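Local coordinates for protein NADH dehydrogenase, putative (Plasmodium falciparum, PDB 5JWC) that probably oxidises NADH and passes the electrons through a bound FAD to ubiquinone, as a type II NADH dehydrogenase of the malaria parasite, at residues Ile31-Ser36 with Tyr52-Ile57; Tyr129-Ile134 with Asn336-Gly341; Ala192-Gly197 with Ser229-Gly234; Thr262-Ile267 with Phe274-Ser279. One frame throughout, in Å; residues are numbered along the deposited sequence.

Contact 1: Ile31-Ser36 with Tyr52-Ile57; sequences IIILGS and YDVTLI. With FAD (flavin-adenine dinucleotide), chain C.
The first beta-alpha-beta unit of the FAD-binding Rossmann domain is closed where strand 30-34 lies parallel to strand 53-57, and I31, the first residue of the pairing, already touches across it with both backbone and side chain. Its N donates to D53 O and its O accepts from T55 N; the ladder then runs through I33, whose O takes I57 N at 2.7 Å in a nearly linear bond (171°), and ends with G35 N on I57 O. Beta-branched residues suit these extended backbones, and their branches fill both faces. I31 keeps CG1 beside its backbone N (chi1 -56°), which sends CD1 over one face of the Y52 ring, 3.8 Å from the centroid, a CH-pi contact displaced toward the rim. On the same face I33 CD1 meets V54 CG1 at 3.5 Å. On the other, I32 CG2 presses on I57 CD1, also at 3.5 Å, tighter than usual for two carbons. Beyond the strand the chain turns to the cofactor. G35, the first glycine of the GxGxxG pattern, brings its CA within 3.3 Å of FAD O4B, where a side chain would collide with the ribose. S36 N donates to FAD O3B (3.1 Å), while S36 OG is hydrogen-bonded to R60 O and S58 OG. Helix 38-46 covers the face of I33, V54 and L56 through F43 and L44; strand 131-134 continues the sheet beside strand 30-34, and strand 99-109 flanks strand 53-57.

Contact 2: Tyr129-Ile134 with Asn336-Gly341; sequences YDYLII and NIYAIG
Y338 O receives I134 N at 2.7 Å, an almost linear bond (175°). One step earlier Y338 N reaches L132 O at 2.8 Å, and L132 N and I340 N extend the parallel ladder to N336 O and I134 O. Strand 337-339 returns far along the chain as the outermost strand of the FAD-domain sheet, beside strand 131-134, then leads through I340, part of a magnesium site, to G341, which touches FAD. At the ladder's start N336 turns its amide toward D130: with CG between its backbone N and carbonyl carbon (chi1 62°), ND2 makes a weak bond to D130 O at 3.4 Å. Its amide plane stands 49° from the Y129 ring, whose CE1 is 3.8 Å from ND2. The side chains of Y129 and I337 cross at about a right angle, OH meeting CD1. I337 also offers CG2 to I134 CD1 (3.7 Å), and the small A339 lets its CB approach I134 CB to 4.1 Å. On the opposite face I133 CD1 touches Y338 CB. F438 of helix 424-440 meets the Y131 and Y338 rings edge-to-face, V108 of strand 99-109 packs on L132 and I337, and strand 30-34 flanks strand 131-134.

Contact 3: Ala192-Gly197 with Ser229-Gly234; sequences AVVGGG and SIIEGG
E232 reaches G196 by a bent chain: chi1 of 165° carries CG away from its own backbone N, and chi2 of 54° folds the carboxylate back over the neighbouring turn. OE1 accepts G196 N at 2.8 Å, on its anti side and 25° out of the carboxylate plane. The other oxygen, OE2, takes G234 N from above that plane (3.0 Å), so two backbone amides fix the rotation of the group. G196 suits its place because a CB there would run into E232 CG. I230, with CG1 anti to its backbone N, stretches CD1 along the same turn to 3.6 Å from G195 O and 4.2 Å from G196 CA. The glycines G195 and G197 belong to a second GxGxxG pattern, between strand 190-194 and helix 198-218; as in related two-dinucleotide-domain flavoenzymes, this fold is consistent with NADH binding, and an acidic residue near the C-terminal end of the second strand, here E232, would probably lie near the adenosine ribose. Behind the turn the two strands run parallel. V193 N donates to S229 O, V193 O accepts I231 N at 2.8 Å, and G195 N closes on I231 O at 2.7 Å. I231 CD1 touches A192 CB at 4.2 Å and V194 CG2 at 4.3 Å on one face. F274 packs on A192 and I231, whereas V201 and T204 of helix 198-218 cover I230 on the other face.

Contact 4: Thr262-Ile267 with Phe274-Ser279; sequences TNYYVI and FHIQSS
Q277 lays its aliphatic chain along the Y265 ring, the two pointing the same way with amide and ring planes only 9° apart. Its CG sits 3.6 Å from Y265 OH, and CB lies over the rim of one ring face. Beside them the branches of I267 cross Q277 at about a right angle, CG2 nestling 3.6 Å from Q277 CB, so the glutamine methylenes fill the hollow between an aromatic and a branched side chain. S279 OG approaches the edge of Y265 in its plane, 3.5 Å from CD2; small enough to fit there, it also bonds to G233 O. On the other face I276 is the bump: CG1 lies between its backbone N and carbonyl carbon (chi1 57°), and CD1 comes to 4.0 Å from the centroid of Y264, an off-centre CH-pi contact. Its second branch, CG2, fits against V266 CG2 (3.9 Å), which also meets F274 CD2 across the strands. This is a beta hairpin of strands 264-269 and 273-278; Y265 and Q277 form a hydrogen-bonded pair, Y264 with S278 and V266 with I276 non-hydrogen-bonded ones. At its open end N263 O accepts both S279 N and a water at 2.7 Å that also bonds S278 OG, itself hydrogen-bonded to L280 N. Strand 285-289 borders the second strand, and V194 of strand 190-194 meets V266.

Contact 1 closes before contact 2 opens, yet they share one sheet: strands 30-34 and 131-134 are neighbours in it, and the contact centres lie 9 Å apart, I32 O bonding to I133 N. Contacts 3 and 4, likewise in series, form a second pair, also 9 Å apart, joined by G234 O with N263 N; here a five-stranded parallel sheet meets a three-stranded antiparallel one. The pairs sit on opposite sides of the chain's centre, contacts 1 and 3 about 37 Å apart between centres. Along the chain contacts 3 and 4 are nested inside the loop that contact 2 closes, so the probable NADH-binding domain is inserted into the FAD-binding one.

Contact 1: Ile31-Ser36 with Tyr52-Ile57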
# COMPACT_ATOMS: atom_id res chain seq x y z
N ILE A 31 16.85 24.55 17.02
CA ILE A 31 17.57 23.42 16.42
C ILE A 31 16.81 22.95 15.19
O ILE A 31 15.64 22.58 15.27
CB ILE A 31 17.71 22.23 17.39
CG1 ILE A 31 18.39 22.64 18.70
CG2 ILE A 31 18.47 21.11 16.71
CD1 ILE A 31 18.33 21.55 19.77
N ILE A 32 17.47 22.97 14.04
CA ILE A 32 16.93 22.34 12.85
C ILE A 32 17.59 20.97 12.66
O ILE A 32 18.81 20.87 12.65
CB ILE A 32 17.14 23.19 11.58
CG1 ILE A 32 16.31 24.49 11.65
CG2 ILE A 32 16.77 22.40 10.35
CD1 ILE A 32 16.32 25.26 10.35
N ILE A 33 16.77 19.94 12.53
CA ILE A 33 17.25 18.59 12.20
C ILE A 33 16.99 18.31 10.73
O ILE A 33 15.84 18.42 10.27
CB ILE A 33 16.53 17.53 13.04
CG1 ILE A 33 16.64 17.85 14.52
CG2 ILE A 33 17.06 16.12 12.73
CD1 ILE A 33 15.57 17.12 15.32
N LEU A 34 18.03 17.96 9.98
CA LEU A 34 17.83 17.59 8.59
C LEU A 34 17.80 16.08 8.49
O LEU A 34 18.80 15.43 8.78
CB LEU A 34 18.92 18.14 7.70
CG LEU A 34 19.13 19.65 7.72
CD1 LEU A 34 20.20 20.02 6.67
CD2 LEU A 34 17.80 20.37 7.45
N GLY A 35 16.66 15.53 8.08
CA GLY A 35 16.55 14.09 7.88
C GLY A 35 15.61 13.46 8.89
O GLY A 35 15.64 13.80 10.10
N SER A 36 14.78 12.55 8.41
CA SER A 36 13.84 11.84 9.26
C SER A 36 14.21 10.35 9.36
O SER A 36 13.34 9.48 9.38
CB SER A 36 12.40 11.99 8.74
OG SER A 36 12.31 11.70 7.34
N TYR A 52 14.41 23.47 23.93
CA TYR A 52 14.72 23.97 22.60
C TYR A 52 13.48 24.07 21.73
O TYR A 52 12.47 23.43 21.98
CB TYR A 52 15.77 23.09 21.92
CG TYR A 52 17.12 23.01 22.64
CD1 TYR A 52 18.12 23.94 22.38
CD2 TYR A 52 17.38 22.02 23.58
CE1 TYR A 52 19.36 23.88 23.04
CE2 TYR A 52 18.62 21.95 24.23
CZ TYR A 52 19.59 22.88 23.96
OH TYR A 52 20.81 22.82 24.59
N ASP A 53 13.59 24.89 20.70
CA ASP A 53 12.59 24.95 19.64
C ASP A 53 13.09 24.12 18.46
O ASP A 53 13.98 24.55 17.72
CB ASP A 53 12.32 26.38 19.21
CG ASP A 53 11.28 26.46 18.11
OD1 ASP A 53 10.15 25.94 18.31
OD2 ASP A 53 11.59 27.03 17.04
N VAL A 54 12.50 22.94 18.30
CA VAL A 54 13.03 21.94 17.37
C VAL A 54 12.16 21.80 16.14
O VAL A 54 10.95 21.56 16.24
CB VAL A 54 13.13 20.57 18.05
CG1 VAL A 54 13.69 19.52 17.07
CG2 VAL A 54 13.97 20.66 19.33
N THR A 55 12.79 21.93 14.97
CA THR A 55 12.10 21.64 13.72
C THR A 55 12.85 20.57 12.94
O THR A 55 14.05 20.70 12.70
CB THR A 55 11.95 22.92 12.84
OG1 THR A 55 11.29 23.95 13.60
CG2 THR A 55 11.12 22.62 11.62
N LEU A 56 12.15 19.51 12.57
CA LEU A 56 12.73 18.51 11.71
C LEU A 56 12.30 18.77 10.28
O LEU A 56 11.11 18.99 9.98
CB LEU A 56 12.35 17.09 12.15
CG LEU A 56 13.14 15.95 11.49
CD1 LEU A 56 13.24 14.76 12.49
CD2 LEU A 56 12.51 15.49 10.18
N ILE A 57 13.28 18.74 9.40
CA ILE A 57 13.07 19.01 8.00
C ILE A 57 13.52 17.81 7.16
O ILE A 57 14.68 17.41 7.23
CB ILE A 57 13.84 20.27 7.58
CG1 ILE A 57 13.31 21.46 8.36
CG2 ILE A 57 13.66 20.52 6.12
CD1 ILE A 57 14.09 22.71 8.13
PA FAD C . 18.74 7.54 6.85
O1A FAD C . 18.74 6.97 5.47
O2A FAD C . 18.18 6.62 7.88
O5B FAD C . 17.96 8.94 6.88
C5B FAD C . 18.31 10.01 6.02
C4B FAD C . 17.14 10.97 6.03
O4B FAD C . 17.52 12.18 5.41
C3B FAD C . 15.95 10.41 5.24
O3B FAD C . 14.76 10.73 5.93
C2B FAD C . 15.97 11.22 3.96
O2B FAD C . 14.67 11.36 3.43
C1B FAD C . 16.51 12.54 4.50
N9A FAD C . 17.12 13.42 3.50
C8A FAD C . 17.85 13.07 2.39
N7A FAD C . 18.22 14.22 1.77
C5A FAD C . 17.75 15.28 2.46
C6A FAD C . 17.84 16.64 2.25
N6A FAD C . 18.58 17.12 1.25
N1A FAD C . 17.25 17.50 3.15
C2A FAD C . 16.56 16.99 4.24
N3A FAD C . 16.47 15.63 4.44
C4A FAD C . 17.05 14.79 3.55
N1 FAD C . 21.91 -0.88 9.83
C2 FAD C . 22.06 -1.67 10.94
O2 FAD C . 22.70 -1.24 11.90
N3 FAD C . 21.50 -2.93 11.00
C4 FAD C . 20.76 -3.43 9.96
O4 FAD C . 20.26 -4.56 10.06
C4X FAD C . 20.59 -2.64 8.84
N5 FAD C . 19.85 -3.10 7.76
C5X FAD C . 19.69 -2.29 6.65
C6 FAD C . 18.94 -2.74 5.58
C7 FAD C . 18.76 -1.95 4.45
C7M FAD C . 17.94 -2.49 3.30
C8 FAD C . 19.33 -0.68 4.39
C8M FAD C . 19.16 0.18 3.18
C9 FAD C . 20.09 -0.23 5.47
C9A FAD C . 20.27 -1.02 6.60
N10 FAD C . 21.01 -0.57 7.68
C10 FAD C . 21.16 -1.37 8.78
C1' FAD C . 21.69 0.76 7.65
C2' FAD C . 20.88 1.93 8.15
O2' FAD C . 19.69 2.00 7.42
C3' FAD C . 21.68 3.19 7.86
O3' FAD C . 22.97 3.10 8.40
C4' FAD C . 20.90 4.34 8.49
O4' FAD C . 19.78 4.54 7.67
C5' FAD C . 21.72 5.61 8.60
O5' FAD C . 20.92 6.57 9.26
P FAD C . 20.88 8.09 8.72
O1P FAD C . 20.03 8.92 9.65
O2P FAD C . 22.31 8.53 8.58
O3P FAD C . 20.25 7.97 7.23

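Contact 2: Tyr129-Ile134 with Asn336-Gly341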
# COMPACT_ATOMS: atom_id res chain seq x y z
N TYR A 129 18.57 29.14 11.85
CA TYR A 129 18.78 28.21 12.95
C TYR A 129 19.81 28.73 13.94
O TYR A 129 20.66 29.52 13.59
CB TYR A 129 19.24 26.84 12.42
CG TYR A 129 20.59 26.88 11.72
CD1 TYR A 129 21.78 26.80 12.44
CD2 TYR A 129 20.67 26.97 10.34
CE1 TYR A 129 23.00 26.85 11.80
CE2 TYR A 129 21.89 27.01 9.69
CZ TYR A 129 23.05 26.95 10.43
OH TYR A 129 24.26 26.99 9.78
N ASP A 130 19.73 28.25 15.18
CA ASP A 130 20.82 28.41 16.14
C ASP A 130 21.77 27.20 16.12
O ASP A 130 22.99 27.34 16.28
CB ASP A 130 20.24 28.62 17.54
CG ASP A 130 19.44 29.91 17.63
OD1 ASP A 130 19.99 30.95 17.22
OD2 ASP A 130 18.27 29.87 18.06
N TYR A 131 21.20 26.01 15.96
CA TYR A 131 22.00 24.80 15.76
C TYR A 131 21.42 24.00 14.61
O TYR A 131 20.20 23.93 14.44
CB TYR A 131 22.01 23.93 17.01
CG TYR A 131 22.60 24.57 18.23
CD1 TYR A 131 23.97 24.62 18.43
CD2 TYR A 131 21.78 25.14 19.19
CE1 TYR A 131 24.51 25.22 19.56
CE2 TYR A 131 22.30 25.74 20.31
CZ TYR A 131 23.66 25.77 20.50
OH TYR A 131 24.15 26.38 21.64
N LEU A 132 22.31 23.36 13.86
CA LEU A 132 21.91 22.52 12.74
C LEU A 132 22.44 21.09 12.93
O LEU A 132 23.65 20.88 13.10
CB LEU A 132 22.42 23.11 11.44
CG LEU A 132 22.00 22.41 10.16
CD1 LEU A 132 20.48 22.43 9.96
CD2 LEU A 132 22.73 23.02 8.98
N ILE A 133 21.53 20.12 12.91
CA ILE A 133 21.92 18.71 12.99
C ILE A 133 21.77 18.04 11.63
O ILE A 133 20.66 17.75 11.18
CB ILE A 133 21.06 17.94 14.01
CG1 ILE A 133 20.79 18.80 15.27
CG2 ILE A 133 21.72 16.59 14.35
CD1 ILE A 133 22.03 19.16 16.07
N ILE A 134 22.87 17.82 10.94
CA ILE A 134 22.78 17.23 9.61
C ILE A 134 22.76 15.70 9.68
O ILE A 134 23.71 15.05 10.11
CB ILE A 134 23.93 17.70 8.71
CG1 ILE A 134 24.02 19.23 8.70
CG2 ILE A 134 23.79 17.11 7.28
CD1 ILE A 134 25.13 19.77 7.79
N ASN A 336 28.38 25.33 15.50
CA ASN A 336 26.95 25.19 15.74
C ASN A 336 26.30 24.27 14.70
O ASN A 336 25.08 24.13 14.67
CB ASN A 336 26.27 26.56 15.76
CG ASN A 336 26.39 27.30 14.45
OD1 ASN A 336 27.21 26.96 13.60
ND2 ASN A 336 25.56 28.32 14.26
N ILE A 337 27.12 23.65 13.85
CA ILE A 337 26.64 22.60 12.96
C ILE A 337 27.19 21.23 13.38
O ILE A 337 28.40 21.08 13.60
CB ILE A 337 27.02 22.90 11.50
CG1 ILE A 337 26.52 24.29 11.10
CG2 ILE A 337 26.46 21.83 10.53
CD1 ILE A 337 26.75 24.63 9.66
N TYR A 338 26.30 20.25 13.53
CA TYR A 338 26.65 18.87 13.87
C TYR A 338 26.21 17.95 12.74
O TYR A 338 25.33 18.30 11.95
CB TYR A 338 25.98 18.42 15.18
CG TYR A 338 26.45 19.12 16.43
CD1 TYR A 338 27.29 18.48 17.33
CD2 TYR A 338 26.01 20.41 16.74
CE1 TYR A 338 27.71 19.10 18.48
CE2 TYR A 338 26.43 21.05 17.91
CZ TYR A 338 27.29 20.38 18.77
OH TYR A 338 27.72 20.96 19.92
N ALA A 339 26.82 16.78 12.63
CA ALA A 339 26.36 15.78 11.66
C ALA A 339 26.45 14.41 12.29
O ALA A 339 27.37 14.13 13.07
CB ALA A 339 27.17 15.85 10.39
N ILE A 340 25.48 13.55 11.97
CA ILE A 340 25.42 12.21 12.55
C ILE A 340 24.99 11.21 11.49
O ILE A 340 24.41 11.60 10.47
CB ILE A 340 24.44 12.13 13.74
CG1 ILE A 340 23.01 12.45 13.27
CG2 ILE A 340 24.84 13.08 14.85
CD1 ILE A 340 21.99 12.45 14.45
N GLY A 341 25.27 9.93 11.70
CA GLY A 341 24.81 8.92 10.75
C GLY A 341 25.70 8.74 9.54
O GLY A 341 26.90 9.03 9.59

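Contact 3: Ala192-Gly197 with Ser229-Gly234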
# COMPACT_ATOMS: atom_id res chain seq x y z
N ALA A 192 17.83 -11.89 -10.07
CA ALA A 192 19.24 -11.72 -9.77
C ALA A 192 19.40 -10.64 -8.73
O ALA A 192 18.85 -9.54 -8.89
CB ALA A 192 20.02 -11.36 -11.03
N VAL A 193 20.14 -10.95 -7.67
CA VAL A 193 20.36 -10.01 -6.60
C VAL A 193 21.85 -9.70 -6.54
O VAL A 193 22.67 -10.61 -6.40
CB VAL A 193 19.87 -10.56 -5.25
CG1 VAL A 193 20.24 -9.60 -4.12
CG2 VAL A 193 18.34 -10.83 -5.30
N VAL A 194 22.19 -8.43 -6.67
CA VAL A 194 23.59 -8.03 -6.72
C VAL A 194 24.07 -7.51 -5.38
O VAL A 194 23.66 -6.44 -4.93
CB VAL A 194 23.80 -6.96 -7.78
CG1 VAL A 194 25.29 -6.59 -7.88
CG2 VAL A 194 23.27 -7.45 -9.12
N GLY A 195 24.94 -8.28 -4.74
CA GLY A 195 25.51 -7.87 -3.46
C GLY A 195 25.37 -8.96 -2.41
O GLY A 195 24.25 -9.38 -2.13
N GLY A 196 26.49 -9.41 -1.84
CA GLY A 196 26.48 -10.52 -0.89
C GLY A 196 26.49 -10.10 0.57
O GLY A 196 26.68 -10.93 1.46
N GLY A 197 26.26 -8.81 0.82
CA GLY A 197 26.13 -8.30 2.17
C GLY A 197 24.76 -8.66 2.74
O GLY A 197 23.99 -9.36 2.09
N SER A 229 19.62 -15.96 -8.46
CA SER A 229 21.07 -15.93 -8.34
C SER A 229 21.45 -14.76 -7.45
O SER A 229 20.84 -13.71 -7.52
CB SER A 229 21.73 -15.77 -9.72
OG SER A 229 21.35 -16.81 -10.60
N ILE A 230 22.47 -14.94 -6.61
CA ILE A 230 23.04 -13.81 -5.88
C ILE A 230 24.49 -13.62 -6.32
O ILE A 230 25.24 -14.59 -6.46
CB ILE A 230 22.92 -13.99 -4.34
CG1 ILE A 230 23.48 -12.76 -3.59
CG2 ILE A 230 23.56 -15.27 -3.86
CD1 ILE A 230 23.19 -12.81 -2.08
N ILE A 231 24.87 -12.38 -6.57
CA ILE A 231 26.17 -12.08 -7.15
C ILE A 231 27.01 -11.26 -6.18
O ILE A 231 26.55 -10.22 -5.68
CB ILE A 231 26.00 -11.32 -8.47
CG1 ILE A 231 25.30 -12.22 -9.50
CG2 ILE A 231 27.35 -10.84 -9.01
CD1 ILE A 231 24.18 -11.54 -10.21
N GLU A 232 28.23 -11.72 -5.93
CA GLU A 232 29.08 -11.08 -4.93
C GLU A 232 30.56 -11.14 -5.35
O GLU A 232 31.07 -12.19 -5.70
CB GLU A 232 28.85 -11.74 -3.56
CG GLU A 232 29.90 -11.45 -2.47
CD GLU A 232 30.14 -9.97 -2.23
OE1 GLU A 232 29.18 -9.15 -2.37
OE2 GLU A 232 31.30 -9.61 -1.92
N GLY A 233 31.24 -9.99 -5.31
CA GLY A 233 32.63 -9.90 -5.73
C GLY A 233 33.63 -10.77 -4.97
O GLY A 233 34.53 -11.35 -5.57
N GLY A 234 33.46 -10.86 -3.65
CA GLY A 234 34.36 -11.63 -2.81
C GLY A 234 33.93 -13.08 -2.73
O GLY A 234 32.91 -13.44 -3.31

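Contact 4: Thr262-Ile267 with Phe274-Ser279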
# COMPACT_ATOMS: atom_id res chain seq x y z
N THR A 262 29.34 -16.07 -5.93
CA THR A 262 30.48 -15.43 -5.29
C THR A 262 31.65 -15.31 -6.28
O THR A 262 31.67 -15.99 -7.31
CB THR A 262 30.94 -16.20 -4.04
OG1 THR A 262 30.75 -17.61 -4.25
CG2 THR A 262 30.11 -15.77 -2.85
N ASN A 263 32.59 -14.42 -5.99
CA ASN A 263 33.74 -14.17 -6.87
C ASN A 263 33.31 -13.73 -8.27
O ASN A 263 33.94 -14.09 -9.27
CB ASN A 263 34.65 -15.41 -6.97
CG ASN A 263 35.26 -15.79 -5.63
OD1 ASN A 263 36.02 -15.02 -5.06
ND2 ASN A 263 34.91 -16.96 -5.12
N TYR A 264 32.25 -12.92 -8.33
CA TYR A 264 31.80 -12.31 -9.57
C TYR A 264 31.27 -10.91 -9.30
O TYR A 264 30.66 -10.66 -8.27
CB TYR A 264 30.70 -13.14 -10.23
CG TYR A 264 31.17 -14.35 -11.01
CD1 TYR A 264 31.64 -14.22 -12.32
CD2 TYR A 264 31.09 -15.62 -10.46
CE1 TYR A 264 32.05 -15.33 -13.04
CE2 TYR A 264 31.49 -16.74 -11.17
CZ TYR A 264 31.97 -16.58 -12.46
OH TYR A 264 32.37 -17.69 -13.17
N TYR A 265 31.48 -9.99 -10.23
CA TYR A 265 30.83 -8.70 -10.08
C TYR A 265 30.28 -8.22 -11.43
O TYR A 265 30.72 -8.66 -12.50
CB TYR A 265 31.78 -7.67 -9.46
CG TYR A 265 33.09 -7.50 -10.18
CD1 TYR A 265 33.27 -6.46 -11.08
CD2 TYR A 265 34.16 -8.37 -9.94
CE1 TYR A 265 34.47 -6.29 -11.75
CE2 TYR A 265 35.36 -8.22 -10.60
CZ TYR A 265 35.51 -7.17 -11.51
OH TYR A 265 36.70 -6.99 -12.17
N VAL A 266 29.29 -7.35 -11.35
CA VAL A 266 28.58 -6.89 -12.53
C VAL A 266 29.36 -5.78 -13.22
O VAL A 266 29.89 -4.90 -12.56
CB VAL A 266 27.17 -6.40 -12.16
CG1 VAL A 266 26.50 -5.79 -13.37
CG2 VAL A 266 26.36 -7.55 -11.58
N ILE A 267 29.45 -5.83 -14.55
CA ILE A 267 30.20 -4.83 -15.30
C ILE A 267 29.35 -4.10 -16.32
O ILE A 267 29.75 -3.07 -16.84
CB ILE A 267 31.40 -5.46 -16.01
CG1 ILE A 267 30.93 -6.64 -16.87
CG2 ILE A 267 32.42 -5.92 -15.00
CD1 ILE A 267 32.04 -7.30 -17.67
N PHE A 274 22.55 -9.16 -18.27
CA PHE A 274 23.68 -8.41 -17.72
C PHE A 274 24.96 -9.23 -17.84
O PHE A 274 24.92 -10.44 -18.08
CB PHE A 274 23.40 -7.98 -16.26
CG PHE A 274 23.21 -9.12 -15.31
CD1 PHE A 274 21.96 -9.71 -15.15
CD2 PHE A 274 24.25 -9.58 -14.54
CE1 PHE A 274 21.77 -10.77 -14.27
CE2 PHE A 274 24.07 -10.63 -13.65
CZ PHE A 274 22.83 -11.23 -13.53
N HIS A 275 26.10 -8.56 -17.69
CA HIS A 275 27.37 -9.25 -17.81
C HIS A 275 28.08 -9.28 -16.47
O HIS A 275 28.16 -8.29 -15.76
CB HIS A 275 28.27 -8.59 -18.85
CG HIS A 275 27.93 -8.97 -20.26
ND1 HIS A 275 26.99 -8.30 -21.01
CD2 HIS A 275 28.38 -9.98 -21.04
CE1 HIS A 275 26.88 -8.87 -22.19
NE2 HIS A 275 27.72 -9.89 -22.24
N ILE A 276 28.63 -10.43 -16.13
CA ILE A 276 29.49 -10.49 -14.96
C ILE A 276 30.93 -10.91 -15.29
O ILE A 276 31.18 -11.54 -16.30
CB ILE A 276 28.94 -11.44 -13.88
CG1 ILE A 276 28.73 -12.87 -14.41
CG2 ILE A 276 27.66 -10.84 -13.27
CD1 ILE A 276 28.22 -13.87 -13.36
N GLN A 277 31.82 -10.59 -14.38
CA GLN A 277 33.24 -10.72 -14.50
C GLN A 277 33.83 -11.46 -13.28
O GLN A 277 33.49 -11.18 -12.11
CB GLN A 277 33.73 -9.31 -14.73
CG GLN A 277 35.22 -9.11 -14.67
CD GLN A 277 35.77 -8.33 -15.91
OE1 GLN A 277 35.19 -7.35 -16.43
NE2 GLN A 277 37.01 -8.73 -16.31
N SER A 278 34.56 -12.54 -13.56
CA SER A 278 35.21 -13.30 -12.49
C SER A 278 36.21 -12.41 -11.75
O SER A 278 36.92 -11.59 -12.35
CB SER A 278 35.94 -14.54 -13.02
OG SER A 278 36.64 -15.18 -11.96
N SER A 279 36.26 -12.58 -10.44
CA SER A 279 37.21 -11.85 -9.60
C SER A 279 38.54 -12.59 -9.57
O SER A 279 39.56 -12.03 -9.19
CB SER A 279 36.67 -11.72 -8.17
OG SER A 279 35.43 -11.04 -8.14
O HOH W 1 34.93 -16.31 -10.36